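Local structure of immunity protein (4Q7O) at residues 9-14 with 115-120; 17-22 with 108-113. The protein probably protects its own cell by neutralising the cognate toxin of a contact-dependent growth-inhibition system. All blocks are in the same frame, centred on the assembly; numbering follows the deposited sequence.

Contact 1 of 2, residues 9-14 with 115-120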
loop_
_atom_site.group_PDB
_atom_site.type_symbol
_atom_site.label_atom_id
_atom_site.label_comp_id
_atom_site.label_asym_id
_atom_site.label_seq_id
_atom_site.Cartn_x
_atom_site.Cartn_y
_atom_site.Cartn_z
ATOM N N PHE B 9 4.454 5.999 8.948
ATOM C CA PHE B 9 4.871 4.598 8.934
ATOM C C PHE B 9 6.114 4.390 8.082
ATOM O O PHE B 9 6.121 3.614 7.128
ATOM C CB PHE B 9 3.716 3.696 8.498
ATOM C CG PHE B 9 2.606 3.638 9.504
ATOM C CD1 PHE B 9 2.778 2.944 10.697
ATOM C CD2 PHE B 9 1.414 4.314 9.292
ATOM C CE1 PHE B 9 1.764 2.903 11.657
ATOM C CE2 PHE B 9 0.397 4.268 10.241
ATOM C CZ PHE B 9 0.575 3.560 11.423
ATOM N N LEU B 10 7.180 5.079 8.456
ATOM C CA LEU B 10 8.379 5.108 7.634
ATOM C C LEU B 10 9.012 3.728 7.508
ATOM O O LEU B 10 9.276 3.248 6.404
ATOM C CB LEU B 10 9.389 6.112 8.193
ATOM C CG LEU B 10 8.883 7.556 8.262
ATOM C CD1 LEU B 10 9.948 8.478 8.835
ATOM C CD2 LEU B 10 8.442 8.043 6.890
ATOM N N ASN B 11 9.251 3.081 8.641
ATOM C CA ASN B 11 9.880 1.767 8.617
ATOM C C ASN B 11 8.950 0.647 8.171
ATOM O O ASN B 11 9.376 -0.293 7.490
ATOM C CB ASN B 11 10.539 1.466 9.955
ATOM C CG ASN B 11 11.670 2.425 10.246
ATOM O OD1 ASN B 11 12.481 2.720 9.362
ATOM N ND2 ASN B 11 11.716 2.944 11.466
ATOM N N LEU B 12 7.676 0.761 8.526
ATOM C CA LEU B 12 6.684 -0.219 8.090
ATOM C C LEU B 12 6.562 -0.224 6.581
ATOM O O LEU B 12 6.570 -1.281 5.963
ATOM C CB LEU B 12 5.323 0.068 8.737
ATOM C CG LEU B 12 4.111 -0.848 8.498
ATOM C CD1 LEU B 12 3.386 -0.532 7.193
ATOM C CD2 LEU B 12 4.494 -2.333 8.578
ATOM N N ASN B 13 6.432 0.958 5.990
ATOM C CA ASN B 13 6.277 1.047 4.548
ATOM C C ASN B 13 7.491 0.519 3.815
ATOM O O ASN B 13 7.357 -0.179 2.819
ATOM C CB ASN B 13 5.999 2.492 4.107
ATOM C CG ASN B 13 4.527 2.837 4.126
ATOM O OD1 ASN B 13 3.759 2.380 3.270
ATOM N ND2 ASN B 13 4.127 3.673 5.075
ATOM N N LYS B 14 8.680 0.868 4.289
ATOM C CA LYS B 14 9.896 0.387 3.638
ATOM C C LYS B 14 9.907 -1.141 3.576
ATOM O O LYS B 14 10.097 -1.736 2.511
ATOM C CB LYS B 14 11.128 0.917 4.367
ATOM C CG LYS B 14 12.446 0.380 3.851
ATOM C CD LYS B 14 13.613 1.111 4.507
ATOM C CE LYS B 14 14.950 0.552 4.057
ATOM N NZ LYS B 14 16.093 1.298 4.664
ATOM N N ILE B 115 3.967 -0.448 15.230
ATOM C CA ILE B 115 3.714 0.188 16.519
ATOM C C ILE B 115 4.904 1.056 16.938
ATOM O O ILE B 115 4.736 2.075 17.599
ATOM C CB ILE B 115 3.299 -0.828 17.604
ATOM C CG1 ILE B 115 2.529 -0.121 18.732
ATOM C CG2 ILE B 115 4.505 -1.606 18.139
ATOM C CD1 ILE B 115 1.983 -1.089 19.776
ATOM N N SER B 116 6.100 0.656 16.516
ATOM C CA SER B 116 7.294 1.466 16.693
ATOM C C SER B 116 7.160 2.797 15.952
ATOM O O SER B 116 7.414 3.860 16.530
ATOM C CB SER B 116 8.522 0.715 16.184
ATOM O OG SER B 116 9.648 1.566 16.178
ATOM N N ASP B 117 6.791 2.737 14.671
ATOM C CA ASP B 117 6.546 3.961 13.903
ATOM C C ASP B 117 5.550 4.853 14.635
ATOM O O ASP B 117 5.749 6.067 14.754
ATOM C CB ASP B 117 5.978 3.651 12.506
ATOM C CG ASP B 117 7.014 3.083 11.538
ATOM O OD1 ASP B 117 8.227 3.307 11.723
ATOM O OD2 ASP B 117 6.599 2.424 10.560
ATOM N N PHE B 118 4.482 4.243 15.137
ATOM C CA PHE B 118 3.432 4.993 15.810
ATOM C C PHE B 118 3.924 5.670 17.093
ATOM O O PHE B 118 3.691 6.863 17.303
ATOM C CB PHE B 118 2.227 4.094 16.109
ATOM C CG PHE B 118 1.142 4.795 16.874
ATOM C CD1 PHE B 118 0.329 5.733 16.248
ATOM C CD2 PHE B 118 0.944 4.537 18.219
ATOM C CE1 PHE B 118 -0.667 6.390 16.954
ATOM C CE2 PHE B 118 -0.050 5.195 18.933
ATOM C CZ PHE B 118 -0.857 6.121 18.299
ATOM N N LEU B 119 4.589 4.917 17.963
ATOM C CA LEU B 119 5.032 5.502 19.228
ATOM C C LEU B 119 6.129 6.553 19.009
ATOM O O LEU B 119 6.246 7.517 19.777
ATOM C CB LEU B 119 5.465 4.420 20.227
ATOM C CG LEU B 119 6.738 3.624 19.933
ATOM C CD1 LEU B 119 7.991 4.311 20.491
ATOM C CD2 LEU B 119 6.613 2.204 20.486
ATOM N N ILE B 120 6.933 6.366 17.963
ATOM C CA ILE B 120 7.977 7.337 17.642
ATOM C C ILE B 120 7.327 8.658 17.243
ATOM O O ILE B 120 7.759 9.728 17.674
ATOM C CB ILE B 120 8.925 6.819 16.534
ATOM C CG1 ILE B 120 9.851 5.748 17.119
ATOM C CG2 ILE B 120 9.759 7.954 15.946
ATOM C CD1 ILE B 120 10.637 4.947 16.093
HETATM O O HOH W 1 9.927 2.045 13.481
#
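The carboxylate of Asp-117 reaches from helix 104-121 to the first turn of helix 10-18 and takes two backbone N-H groups, one on each oxygen. Leu-12 N gives the shorter bond, 2.8 Å to Asp-117 OD2, with an N-H...O angle of 158° and the syn lone pair as acceptor. Asn-11 N lies 3.3 Å from Asp-117 OD1, a longer bond that also arrives on the syn side but 25° out of the carboxylate plane. Because CG of Asp-117 stands anti to its own carbonyl carbon (chi1 -74°), the carboxylate extends across the gap toward these amides. Within the capped turn, Phe-9 O accepts from both Asn-13 N and Asn-13 ND2, which approach from opposite faces of the carbonyl plane; the side-chain bond is 2.9 Å from ND2 to O.

This is capping of a helix N-terminus by a side chain distant in sequence: Phe-9 holds the N-cap position but has no polar side-chain atom to offer, and Asp-117 of helix 104-121 supplies the acceptor. A negative charge here would be expected to interact favourably with the helix dipole. The two axes run nearly antiparallel, with a closest approach of 8.7 Å.

One water extends the polar network: it accepts from Asn-11 ND2, donates to Asp-117 OD1 and is hydrogen-bonded to Ser-116 OG.

The apolar part rests on Phe-9, whose CD1 lies 3.7 Å from Asp-117 CB. Glu-29 of helix 22-34 also touches the Phe-9 side chain.

Contact 2 of 2, residues 17-22 with 108-113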
loop_
_atom_site.group_PDB
_atom_site.type_symbol
_atom_site.label_atom_id
_atom_site.label_comp_id
_atom_site.label_asym_id
_atom_site.label_seq_id
_atom_site.Cartn_x
_atom_site.Cartn_y
_atom_site.Cartn_z
ATOM N N ILE B 17 6.680 -2.653 1.498
ATOM C CA ILE B 17 6.818 -2.413 0.067
ATOM C C ILE B 17 7.931 -3.272 -0.525
ATOM O O ILE B 17 7.760 -3.888 -1.578
ATOM C CB ILE B 17 7.041 -0.910 -0.237
ATOM C CG1 ILE B 17 5.754 -0.135 0.053
ATOM C CG2 ILE B 17 7.496 -0.693 -1.682
ATOM C CD1 ILE B 17 5.958 1.361 0.096
ATOM N N ASN B 18 9.067 -3.348 0.157
ATOM C CA ASN B 18 10.159 -4.171 -0.351
ATOM C C ASN B 18 9.832 -5.663 -0.372
ATOM O O ASN B 18 10.434 -6.420 -1.130
ATOM C CB ASN B 18 11.458 -3.888 0.408
ATOM C CG ASN B 18 12.109 -2.595 -0.031
ATOM O OD1 ASN B 18 11.941 -2.160 -1.177
ATOM N ND2 ASN B 18 12.853 -1.970 0.870
ATOM N N ASN B 19 8.873 -6.075 0.449
ATOM C CA ASN B 19 8.404 -7.466 0.467
ATOM C C ASN B 19 7.196 -7.718 -0.442
ATOM O O ASN B 19 6.643 -8.827 -0.446
ATOM C CB ASN B 19 8.045 -7.898 1.894
ATOM C CG ASN B 19 9.267 -8.069 2.792
ATOM O OD1 ASN B 19 10.399 -8.197 2.315
ATOM N ND2 ASN B 19 9.035 -8.101 4.108
ATOM N N ASN B 20 6.767 -6.690 -1.183
ATOM C CA ASN B 20 5.599 -6.794 -2.067
ATOM C C ASN B 20 4.316 -7.026 -1.259
ATOM O O ASN B 20 3.339 -7.581 -1.753
ATOM C CB ASN B 20 5.797 -7.887 -3.128
ATOM C CG ASN B 20 5.008 -7.637 -4.402
ATOM O OD1 ASN B 20 4.553 -6.521 -4.673
ATOM N ND2 ASN B 20 4.856 -8.686 -5.205
ATOM N N HIS B 21 4.325 -6.585 -0.006
ATOM C CA HIS B 21 3.156 -6.720 0.867
ATOM C C HIS B 21 2.467 -5.382 1.078
ATOM O O HIS B 21 2.246 -4.948 2.213
ATOM C CB HIS B 21 3.565 -7.354 2.196
ATOM C CG HIS B 21 4.034 -8.766 2.043
ATOM N ND1 HIS B 21 4.850 -9.389 2.964
ATOM C CD2 HIS B 21 3.798 -9.681 1.071
ATOM C CE1 HIS B 21 5.093 -10.622 2.565
ATOM N NE2 HIS B 21 4.464 -10.827 1.420
ATOM N N PHE B 22 2.137 -4.742 -0.039
ATOM C CA PHE B 22 1.514 -3.428 -0.037
ATOM C C PHE B 22 0.168 -3.397 0.692
ATOM O O PHE B 22 -0.239 -2.350 1.187
ATOM C CB PHE B 22 1.367 -2.905 -1.469
ATOM C CG PHE B 22 0.638 -3.853 -2.382
ATOM C CD1 PHE B 22 -0.746 -3.803 -2.497
ATOM C CD2 PHE B 22 1.339 -4.796 -3.123
ATOM C CE1 PHE B 22 -1.425 -4.670 -3.340
ATOM C CE2 PHE B 22 0.670 -5.675 -3.964
ATOM C CZ PHE B 22 -0.719 -5.616 -4.072
ATOM N N TYR B 108 3.659 -10.512 12.994
ATOM C CA TYR B 108 4.183 -9.914 14.221
ATOM C C TYR B 108 5.362 -8.974 13.960
ATOM O O TYR B 108 5.480 -7.933 14.595
ATOM C CB TYR B 108 4.563 -10.984 15.243
ATOM C CG TYR B 108 3.420 -11.358 16.150
ATOM C CD1 TYR B 108 3.127 -10.601 17.283
ATOM C CD2 TYR B 108 2.627 -12.457 15.880
ATOM C CE1 TYR B 108 2.077 -10.938 18.121
ATOM C CE2 TYR B 108 1.574 -12.806 16.719
ATOM C CZ TYR B 108 1.305 -12.044 17.834
ATOM O OH TYR B 108 0.254 -12.384 18.656
ATOM N N HIS B 109 6.229 -9.360 13.032
ATOM C CA HIS B 109 7.335 -8.522 12.572
ATOM C C HIS B 109 6.790 -7.177 12.082
ATOM O O HIS B 109 7.243 -6.116 12.517
ATOM C CB HIS B 109 8.069 -9.290 11.464
ATOM C CG HIS B 109 9.207 -8.560 10.819
ATOM N ND1 HIS B 109 10.399 -8.313 11.465
ATOM C CD2 HIS B 109 9.365 -8.109 9.553
ATOM C CE1 HIS B 109 11.229 -7.704 10.634
ATOM N NE2 HIS B 109 10.628 -7.570 9.466
ATOM N N TYR B 110 5.792 -7.215 11.207
ATOM C CA TYR B 110 5.187 -5.975 10.725
ATOM C C TYR B 110 4.527 -5.163 11.833
ATOM O O TYR B 110 4.665 -3.946 11.872
ATOM C CB TYR B 110 4.157 -6.262 9.640
ATOM C CG TYR B 110 4.721 -6.653 8.295
ATOM C CD1 TYR B 110 5.823 -5.996 7.757
ATOM C CD2 TYR B 110 4.128 -7.668 7.546
ATOM C CE1 TYR B 110 6.323 -6.338 6.515
ATOM C CE2 TYR B 110 4.625 -8.019 6.294
ATOM C CZ TYR B 110 5.725 -7.354 5.789
ATOM O OH TYR B 110 6.219 -7.688 4.555
ATOM N N PHE B 111 3.792 -5.828 12.716
ATOM C CA PHE B 111 3.099 -5.114 13.789
ATOM C C PHE B 111 4.078 -4.437 14.744
ATOM O O PHE B 111 3.832 -3.333 15.229
ATOM C CB PHE B 111 2.146 -6.045 14.543
ATOM C CG PHE B 111 0.787 -6.151 13.912
ATOM C CD1 PHE B 111 0.646 -6.519 12.576
ATOM C CD2 PHE B 111 -0.353 -5.864 14.645
ATOM C CE1 PHE B 111 -0.611 -6.611 11.993
ATOM C CE2 PHE B 111 -1.612 -5.955 14.067
ATOM C CZ PHE B 111 -1.739 -6.330 12.742
ATOM N N ASN B 112 5.198 -5.097 15.003
ATOM C CA ASN B 112 6.203 -4.539 15.890
ATOM C C ASN B 112 6.842 -3.300 15.260
ATOM O O ASN B 112 7.104 -2.302 15.939
ATOM C CB ASN B 112 7.255 -5.595 16.219
ATOM C CG ASN B 112 8.187 -5.149 17.311
ATOM O OD1 ASN B 112 7.760 -4.859 18.435
ATOM N ND2 ASN B 112 9.469 -5.100 16.998
ATOM N N ILE B 113 7.071 -3.362 13.953
ATOM C CA ILE B 113 7.575 -2.205 13.218
ATOM C C ILE B 113 6.549 -1.072 13.173
ATOM O O ILE B 113 6.876 0.094 13.414
ATOM C CB ILE B 113 7.996 -2.601 11.795
ATOM C CG1 ILE B 113 9.187 -3.563 11.843
ATOM C CG2 ILE B 113 8.351 -1.373 10.977
ATOM C CD1 ILE B 113 9.476 -4.230 10.514
#
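The phenol oxygen of Tyr-110 is gripped by two side chains from the turn that follows helix 10-18. His-21 ND1 lies 2.7 Å from Tyr-110 OH, a hydrogen bond in which either group could be the donor. Asn-19 ND2 donates to the same oxygen at 2.9 Å, with an N-H...O angle of 162° and the hydroxyl practically in the amide plane. The two rings meet rim to rim: their planes stand at 86°, their centroids are 5.8 Å apart, and neither covers the face of the other. Tyr-110 OH approaches the edge of the His-21 ring, near its plane.

In the next shell, the carbonyl oxygen of Asn-19 sits over one face of the His-21 imidazole, toward its rim. Asn-20 separates the two residues that hold the hydroxyl; it adopts positive phi (65°), and its side chain starts away from helix 104-121 while those of Asn-19 and His-21 start toward it. Farther out, Ile-102 of strand 98-103 touches both His-21 and Tyr-110, while Ser-16 packs against Tyr-110.

The backbone bond from Asn-20 N to Ile-17 O, 3.0 Å long, belongs to the last turn of the helix. With the positive phi of Asn-20 and two bonds back into that turn, it identifies a Schellman motif, the characteristic C-terminal ending of an alpha-helix, here tied by its flanking side chains to a tyrosine of helix 104-121.

In the fold
Both contacts use helix 10-18 and helix 104-121, contact 1 through the first turn of the shorter helix and contact 2 through the turn that follows it, with centres 10 Å apart. Both are largely buried, but contact 1 lies farther out, 13 Å from the chain centre against 8 Å, and has an exposed, hydrated margin. Its chemistry is a carboxylate on main-chain amides at a helix start; contact 2 instead uses neutral hydroxyl and amide groups with an imidazole, beside the antiparallel sheet. Between them they touch by packing: the Ile-113 CG2 methyl lies 3.3 Å from the backbone N of Leu-12. Residues of both N-terminal segments also pack against the second subunit.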